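Local coordinates for protein D-aminopeptidase (Burkholderia sp. LK4, PDB 5TZB) that probably hydrolyses amides and short peptides bearing an N-terminal beta-amino acid, as a beta-aminopeptidase of the Ntn-hydrolase class and peptidase family S58, at residues C[201-206]-C[345-350]; C[24-29]-C[369-374]. All coordinates share one frame; numbering follows the deposited sequence.

Contact 1 of 2, residues C[201-206]-C[345-350]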
ATOM      1  N   ALA C 201      15.119 -14.580  19.146  1.00 19.59           N
ATOM      2  CA  ALA C 201      16.474 -14.838  18.655  1.00 18.81           C
ATOM      3  C   ALA C 201      17.106 -13.532  18.184  1.00 18.73           C
ATOM      4  O   ALA C 201      16.418 -12.521  18.028  1.00 16.72           O
ATOM      5  CB  ALA C 201      16.470 -15.859  17.511  1.00 19.27           C
ATOM      6  N   SER C 202      18.415 -13.562  17.963  1.00 18.76           N
ATOM      7  CA  SER C 202      19.130 -12.403  17.461  1.00 18.10           C
ATOM      8  C   SER C 202      20.315 -12.777  16.588  1.00 18.53           C
ATOM      9  O   SER C 202      20.786 -13.926  16.596  1.00 19.76           O
ATOM     10  CB  SER C 202      19.609 -11.531  18.624  1.00 17.82           C
ATOM     11  OG  SER C 202      20.639 -12.189  19.335  1.00 18.39           O
ATOM     12  N   ARG C 203      20.799 -11.788  15.845  1.00 17.79           N
ATOM     13  CA  ARG C 203      22.004 -11.922  15.035  1.00 18.51           C
ATOM     14  C   ARG C 203      22.837 -10.655  15.174  1.00 19.90           C
ATOM     15  O   ARG C 203      22.294  -9.540  15.224  1.00 19.17           O
ATOM     16  CB  ARG C 203      21.648 -12.154  13.565  1.00 18.59           C
ATOM     17  CG  ARG C 203      20.961 -13.470  13.269  1.00 19.45           C
ATOM     18  CD  ARG C 203      21.906 -14.649  13.401  1.00 20.92           C
ATOM     19  NE  ARG C 203      21.293 -15.910  12.977  1.00 22.76           N
ATOM     20  CZ  ARG C 203      20.575 -16.700  13.771  1.00 24.65           C
ATOM     21  NH1 ARG C 203      20.375 -16.363  15.041  1.00 25.18           N
ATOM     22  NH2 ARG C 203      20.060 -17.835  13.301  1.00 25.76           N
ATOM     23  N   VAL C 204      24.154 -10.819  15.213  1.00 20.54           N
ATOM     24  CA  VAL C 204      25.057  -9.679  15.271  1.00 20.28           C
ATOM     25  C   VAL C 204      25.856  -9.626  13.976  1.00 20.66           C
ATOM     26  O   VAL C 204      26.486 -10.607  13.602  1.00 21.77           O
ATOM     27  CB  VAL C 204      26.041  -9.784  16.468  1.00 24.70           C
ATOM     28  CG1 VAL C 204      26.999  -8.599  16.482  1.00 24.17           C
ATOM     29  CG2 VAL C 204      25.292  -9.882  17.798  1.00 24.54           C
ATOM     30  N   LEU C 205      25.851  -8.488  13.297  1.00 20.81           N
ATOM     31  CA  LEU C 205      26.644  -8.355  12.077  1.00 22.18           C
ATOM     32  C   LEU C 205      28.109  -8.157  12.428  1.00 22.87           C
ATOM     33  O   LEU C 205      28.443  -7.704  13.528  1.00 21.87           O
ATOM     34  CB  LEU C 205      26.162  -7.180  11.229  1.00 22.22           C
ATOM     35  CG  LEU C 205      24.718  -7.196  10.746  1.00 23.38           C
ATOM     36  CD1 LEU C 205      24.468  -6.164   9.642  1.00 22.07           C
ATOM     37  CD2 LEU C 205      24.335  -8.579  10.303  1.00 25.28           C
ATOM     38  N   ALA C 206      28.983  -8.518  11.499  1.00 24.84           N
ATOM     39  CA  ALA C 206      30.419  -8.300  11.675  1.00 26.26           C
ATOM     40  C   ALA C 206      30.760  -6.809  11.622  1.00 25.53           C
ATOM     41  O   ALA C 206      29.979  -5.997  11.129  1.00 23.96           O
ATOM     42  CB  ALA C 206      31.212  -9.063  10.624  1.00 26.85           C
ATOM     43  N   VAL C 345      14.023 -14.393  12.796  1.00 18.27           N
ATOM     44  CA  VAL C 345      12.625 -14.808  12.802  1.00 17.63           C
ATOM     45  C   VAL C 345      12.497 -16.325  12.669  1.00 18.83           C
ATOM     46  O   VAL C 345      11.717 -16.956  13.397  1.00 19.72           O
ATOM     47  CB  VAL C 345      11.838 -14.121  11.671  1.00 15.78           C
ATOM     48  CG1 VAL C 345      10.448 -14.751  11.517  1.00 16.11           C
ATOM     49  CG2 VAL C 345      11.748 -12.637  11.945  1.00 14.75           C
ATOM     50  N   GLU C 346      13.263 -16.913  11.751  1.00 18.27           N
ATOM     51  CA  GLU C 346      13.223 -18.357  11.568  1.00 19.74           C
ATOM     52  C   GLU C 346      13.575 -19.070  12.884  1.00 19.62           C
ATOM     53  O   GLU C 346      12.855 -19.970  13.315  1.00 18.82           O
ATOM     54  CB  GLU C 346      14.174 -18.797  10.443  1.00 20.81           C
ATOM     55  CG  GLU C 346      14.099 -20.288  10.085  1.00 22.13           C
ATOM     56  CD  GLU C 346      15.070 -20.677   8.973  1.00 22.38           C
ATOM     57  OE1 GLU C 346      15.703 -19.772   8.399  1.00 21.53           O
ATOM     58  OE2 GLU C 346      15.219 -21.884   8.685  1.00 23.72           O
ATOM     59  N   GLU C 347      14.670 -18.667  13.526  1.00 20.44           N
ATOM     60  CA  GLU C 347      15.086 -19.347  14.760  1.00 21.88           C
ATOM     61  C   GLU C 347      14.139 -19.064  15.927  1.00 21.98           C
ATOM     62  O   GLU C 347      13.919 -19.930  16.786  1.00 22.94           O
ATOM     63  CB  GLU C 347      16.510 -18.962  15.162  1.00 21.57           C
ATOM     64  CG  GLU C 347      17.013 -19.779  16.355  1.00 23.02           C
ATOM     65  CD  GLU C 347      18.485 -19.564  16.665  1.00 23.67           C
ATOM     66  OE1 GLU C 347      19.170 -18.888  15.874  1.00 22.02           O
ATOM     67  OE2 GLU C 347      18.957 -20.105  17.689  1.00 25.54           O
ATOM     68  N   ALA C 348      13.573 -17.862  15.943  1.00 21.65           N
ATOM     69  CA  ALA C 348      12.648 -17.482  17.003  1.00 20.32           C
ATOM     70  C   ALA C 348      11.447 -18.419  16.996  1.00 18.65           C
ATOM     71  O   ALA C 348      11.018 -18.892  18.046  1.00 17.72           O
ATOM     72  CB  ALA C 348      12.198 -16.042  16.824  1.00 19.02           C
ATOM     73  N   ILE C 349      10.937 -18.709  15.801  1.00 18.09           N
ATOM     74  CA  ILE C 349       9.800 -19.612  15.656  1.00 18.43           C
ATOM     75  C   ILE C 349      10.168 -21.023  16.119  1.00 19.27           C
ATOM     76  O   ILE C 349       9.425 -21.642  16.887  1.00 20.81           O
ATOM     77  CB  ILE C 349       9.291 -19.654  14.194  1.00 17.66           C
ATOM     78  CG1 ILE C 349       8.721 -18.285  13.794  1.00 17.27           C
ATOM     79  CG2 ILE C 349       8.224 -20.739  14.035  1.00 18.50           C
ATOM     80  CD1 ILE C 349       8.517 -18.105  12.299  1.00 14.77           C
ATOM     81  N   VAL C 350      11.310 -21.540  15.673  1.00 18.89           N
ATOM     82  CA  VAL C 350      11.706 -22.889  16.090  1.00 19.83           C
ATOM     83  C   VAL C 350      11.953 -22.911  17.607  1.00 20.94           C
ATOM     84  O   VAL C 350      11.618 -23.892  18.282  1.00 21.17           O
ATOM     85  CB  VAL C 350      12.946 -23.395  15.321  1.00 20.85           C
ATOM     86  CG1 VAL C 350      13.278 -24.831  15.727  1.00 21.83           C
ATOM     87  CG2 VAL C 350      12.694 -23.338  13.816  1.00 20.41           C
TER

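Contact 2 of 2, residues C[24-29]-C[369-374]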
ATOM      1  N   ARG C  24      19.450 -24.002  19.491  1.00 30.79           N
ATOM      2  CA  ARG C  24      20.886 -23.990  19.251  1.00 31.91           C
ATOM      3  C   ARG C  24      21.650 -24.883  20.245  1.00 33.96           C
ATOM      4  O   ARG C  24      22.711 -25.427  19.925  1.00 34.47           O
ATOM      5  CB  ARG C  24      21.394 -22.553  19.315  1.00 31.54           C
ATOM      6  CG  ARG C  24      22.751 -22.327  18.691  1.00 31.67           C
ATOM      7  CD  ARG C  24      23.005 -20.842  18.514  1.00 31.63           C
ATOM      8  NE  ARG C  24      22.229 -20.287  17.416  1.00 31.92           N
ATOM      9  CZ  ARG C  24      22.684 -20.194  16.173  1.00 31.87           C
ATOM     10  NH1 ARG C  24      23.914 -20.605  15.886  1.00 31.73           N
ATOM     11  NH2 ARG C  24      21.916 -19.683  15.226  1.00 31.57           N
ATOM     12  N   ASP C  25      21.114 -25.015  21.456  1.00 34.69           N
ATOM     13  CA  ASP C  25      21.728 -25.849  22.486  1.00 35.15           C
ATOM     14  C   ASP C  25      21.626 -27.316  22.132  1.00 35.89           C
ATOM     15  O   ASP C  25      22.348 -28.148  22.684  1.00 37.40           O
ATOM     16  CB  ASP C  25      21.076 -25.603  23.849  1.00 35.98           C
ATOM     17  CG  ASP C  25      21.189 -24.157  24.300  1.00 36.25           C
ATOM     18  OD1 ASP C  25      22.269 -23.562  24.115  1.00 36.75           O
ATOM     19  OD2 ASP C  25      20.192 -23.606  24.819  1.00 35.82           O
ATOM     20  N   LEU C  26      20.714 -27.637  21.220  1.00 34.63           N
ATOM     21  CA  LEU C  26      20.541 -29.006  20.757  1.00 34.73           C
ATOM     22  C   LEU C  26      21.502 -29.313  19.615  1.00 35.45           C
ATOM     23  O   LEU C  26      21.493 -30.411  19.061  1.00 36.24           O
ATOM     24  CB  LEU C  26      19.103 -29.237  20.297  1.00 33.89           C
ATOM     25  CG  LEU C  26      18.016 -28.941  21.326  1.00 34.16           C
ATOM     26  CD1 LEU C  26      16.629 -29.180  20.737  1.00 33.60           C
ATOM     27  CD2 LEU C  26      18.249 -29.788  22.562  1.00 36.35           C
ATOM     28  N   GLY C  27      22.319 -28.325  19.263  1.00 35.60           N
ATOM     29  CA  GLY C  27      23.240 -28.441  18.149  1.00 35.12           C
ATOM     30  C   GLY C  27      22.572 -28.119  16.826  1.00 34.26           C
ATOM     31  O   GLY C  27      23.179 -28.262  15.766  1.00 34.04           O
ATOM     32  N   ILE C  28      21.330 -27.642  16.888  1.00 33.43           N
ATOM     33  CA  ILE C  28      20.615 -27.255  15.680  1.00 33.91           C
ATOM     34  C   ILE C  28      20.894 -25.803  15.375  1.00 34.72           C
ATOM     35  O   ILE C  28      20.470 -24.916  16.112  1.00 33.86           O
ATOM     36  CB  ILE C  28      19.092 -27.443  15.812  1.00 33.69           C
ATOM     37  CG1 ILE C  28      18.763 -28.878  16.219  1.00 33.76           C
ATOM     38  CG2 ILE C  28      18.402 -27.070  14.503  1.00 33.17           C
ATOM     39  CD1 ILE C  28      17.346 -29.041  16.714  1.00 33.75           C
ATOM     40  N   ARG C  29      21.589 -25.566  14.269  1.00 35.72           N
ATOM     41  CA  ARG C  29      21.975 -24.217  13.908  1.00 36.43           C
ATOM     42  C   ARG C  29      21.134 -23.729  12.740  1.00 33.60           C
ATOM     43  O   ARG C  29      21.131 -24.335  11.673  1.00 33.08           O
ATOM     44  CB  ARG C  29      23.451 -24.172  13.549  1.00 40.73           C
ATOM     45  CG  ARG C  29      24.398 -24.259  14.733  1.00 45.56           C
ATOM     46  CD  ARG C  29      25.851 -24.190  14.265  1.00 49.37           C
ATOM     47  NE  ARG C  29      26.130 -22.911  13.603  1.00 52.25           N
ATOM     48  CZ  ARG C  29      26.101 -22.705  12.285  1.00 53.50           C
ATOM     49  NH1 ARG C  29      25.793 -23.699  11.454  1.00 54.29           N
ATOM     50  NH2 ARG C  29      26.367 -21.496  11.801  1.00 52.82           N
ATOM     51  N   LEU C 369       6.457 -30.225  20.980  1.00 27.94           N
ATOM     52  CA  LEU C 369       7.211 -30.907  19.933  1.00 28.23           C
ATOM     53  C   LEU C 369       8.168 -31.956  20.525  1.00 30.80           C
ATOM     54  O   LEU C 369       8.204 -33.106  20.082  1.00 30.96           O
ATOM     55  CB  LEU C 369       7.975 -29.883  19.101  1.00 26.43           C
ATOM     56  CG  LEU C 369       8.990 -30.385  18.076  1.00 26.11           C
ATOM     57  CD1 LEU C 369       8.362 -31.327  17.055  1.00 25.76           C
ATOM     58  CD2 LEU C 369       9.631 -29.184  17.406  1.00 25.45           C
ATOM     59  N   GLY C 370       8.907 -31.573  21.559  1.00 31.92           N
ATOM     60  CA  GLY C 370       9.816 -32.505  22.196  1.00 33.91           C
ATOM     61  C   GLY C 370      11.213 -32.434  21.605  1.00 35.19           C
ATOM     62  O   GLY C 370      11.431 -32.658  20.413  1.00 35.04           O
ATOM     63  N   GLN C 371      12.166 -32.119  22.464  1.00 36.41           N
ATOM     64  CA  GLN C 371      13.555 -31.980  22.064  1.00 37.63           C
ATOM     65  C   GLN C 371      14.107 -33.262  21.402  1.00 36.03           C
ATOM     66  O   GLN C 371      14.680 -33.211  20.307  1.00 34.11           O
ATOM     67  CB  GLN C 371      14.368 -31.581  23.289  1.00 41.31           C
ATOM     68  CG  GLN C 371      15.773 -32.094  23.323  1.00 44.86           C
ATOM     69  CD  GLN C 371      16.378 -31.942  24.700  1.00 48.59           C
ATOM     70  OE1 GLN C 371      15.879 -31.168  25.521  1.00 50.27           O
ATOM     71  NE2 GLN C 371      17.428 -32.710  24.980  1.00 49.60           N
ATOM     72  N   ALA C 372      13.916 -34.411  22.043  1.00 36.26           N
ATOM     73  CA  ALA C 372      14.435 -35.667  21.517  1.00 36.12           C
ATOM     74  C   ALA C 372      13.713 -36.067  20.236  1.00 35.13           C
ATOM     75  O   ALA C 372      14.318 -36.610  19.305  1.00 34.49           O
ATOM     76  CB  ALA C 372      14.320 -36.774  22.565  1.00 38.27           C
ATOM     77  N   ARG C 373      12.407 -35.820  20.207  1.00 34.19           N
ATOM     78  CA  ARG C 373      11.587 -36.174  19.057  1.00 33.13           C
ATOM     79  C   ARG C 373      11.979 -35.329  17.832  1.00 31.38           C
ATOM     80  O   ARG C 373      11.934 -35.811  16.691  1.00 30.45           O
ATOM     81  CB  ARG C 373      10.107 -36.018  19.405  1.00 33.35           C
ATOM     82  CG  ARG C 373       9.159 -36.518  18.336  1.00 33.91           C
ATOM     83  CD  ARG C 373       7.802 -36.871  18.930  1.00 35.00           C
ATOM     84  NE  ARG C 373       7.189 -35.736  19.616  1.00 35.80           N
ATOM     85  CZ  ARG C 373       6.013 -35.779  20.240  1.00 37.13           C
ATOM     86  NH1 ARG C 373       5.303 -36.901  20.248  1.00 39.02           N
ATOM     87  NH2 ARG C 373       5.534 -34.694  20.834  1.00 36.83           N
ATOM     88  N   LEU C 374      12.331 -34.064  18.074  1.00 29.53           N
ATOM     89  CA  LEU C 374      12.819 -33.181  17.016  1.00 28.65           C
ATOM     90  C   LEU C 374      14.173 -33.667  16.487  1.00 29.17           C
ATOM     91  O   LEU C 374      14.386 -33.764  15.277  1.00 28.89           O
ATOM     92  CB  LEU C 374      12.955 -31.741  17.528  1.00 27.70           C
ATOM     93  CG  LEU C 374      13.587 -30.712  16.584  1.00 26.14           C
ATOM     94  CD1 LEU C 374      12.813 -30.594  15.274  1.00 25.18           C
ATOM     95  CD2 LEU C 374      13.719 -29.356  17.257  1.00 25.30           C
TER

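Contact 1 of 2, residues C[201-206]-C[345-350]
A201, on strand 197-204, lies beside A348 of helix 331-355 where the two segments run nearly antiparallel, their axes 151° apart and 7.2 Å at closest approach. Small residues on both sides are consistent with so close an approach: the CA atoms of A201 and A348 are 4.9 Å apart, and the methyl CB of A201, pointing toward the helix, rests on the helix backbone, 3.9 Å from A348 N. The same methyl lies 3.9 Å from CB of E347, so one alanine fills the angle between two consecutive helical residues.

A helix laid against a beta-sheet in this way is consistent with the four-layer alpha-beta-beta-alpha sandwich of Ntn hydrolases, the class to which this enzyme probably belongs. Here the strand partner of 197-204, 213-220, also meets the helix, through V218 under A348 and A216 under V345.

Beyond the alanines the contact turns ionic. R203 bends at chi2, which folds its guanidinium back along the strand toward E347, whose chain is extended, with CG anti to the backbone N. The two side chains meet almost at right angles. NH1 and NH2 straddle a single oxygen: R203 NH1 and R203 NH2 each lie 2.9 Å from E347 OE1, which sits at the guanidinium edge, in its plane, while the carboxylate plane is turned 63° away. Both hydrogen bonds are bent (N-H...O 143°), as a fork onto one atom requires. R203 NH1 also donates to the carbonyl O of S202, 2.9 Å away, and NE forms a salt bridge with E343, one helical turn before E347. OE1 of E347 further pairs with R24, and OE2 with N39.

Contact 2 of 2, residues C[24-29]-C[369-374]
Q371 and L374 of helix 371-380 carry this contact, meeting L26 and I28, with L26 and Q371 the nearest pair of CA atoms at 7.7 Å. At L369 the carbonyl O is held by R373 across the helix start: R373 NE donates to L369 O at 2.9 Å with a nearly straight bond (161°), and NH2 adds a longer, more bent one. G370 then takes the N-cap position, with a positive phi, and its own O accepts from L374 N to open the helix.

Q371 touches with its aliphatic stem. The methyl CD2 of L26 lies 3.5 Å from Q371 CG and 3.6 Å from Q371 CD, so the leucine covers the stem and the root of the amide, while CD1 of L26 leans against CG from 4.0 Å. At L374, CG stands anti to the backbone N (chi1 174°) and CD2 reaches I28 CD1 at 3.7 Å, two terminal methyls meeting as the side chains cross at a slant. L374 is buried and also touches V354 of helix 331-355.

The contact thus joins a loop ahead of the first strand to a helix near the C terminus, its centre about 21 Å from that of the chain. No hydrogen bond joins the two segments, so their direct adhesion is dispersive and hydrophobic, graded from the exposed glutamine to the buried leucine.

In the fold
From the N terminus the chain first lays down 24-29, a short 3-10 turn and loop ahead of strand 48-56. It then forms the five-stranded sheet and part of the second before strand 197-204 supplies the first half of contact 1. That contact closes a loop of 138 residues when helix 331-355 returns to the strand. The chain next passes strands 359-361 and 364-366 to reach helix 371-380, where contact 2 closes the larger loop, of 339 residues, with contact 1 nested inside it. Contact 2 joins segments near the two termini, and contact 1 a sheet to helix 331-355. Their centres lie about 16 Å apart, bridged by R24, whose NH2 stands 2.9 Å from E347 OE1.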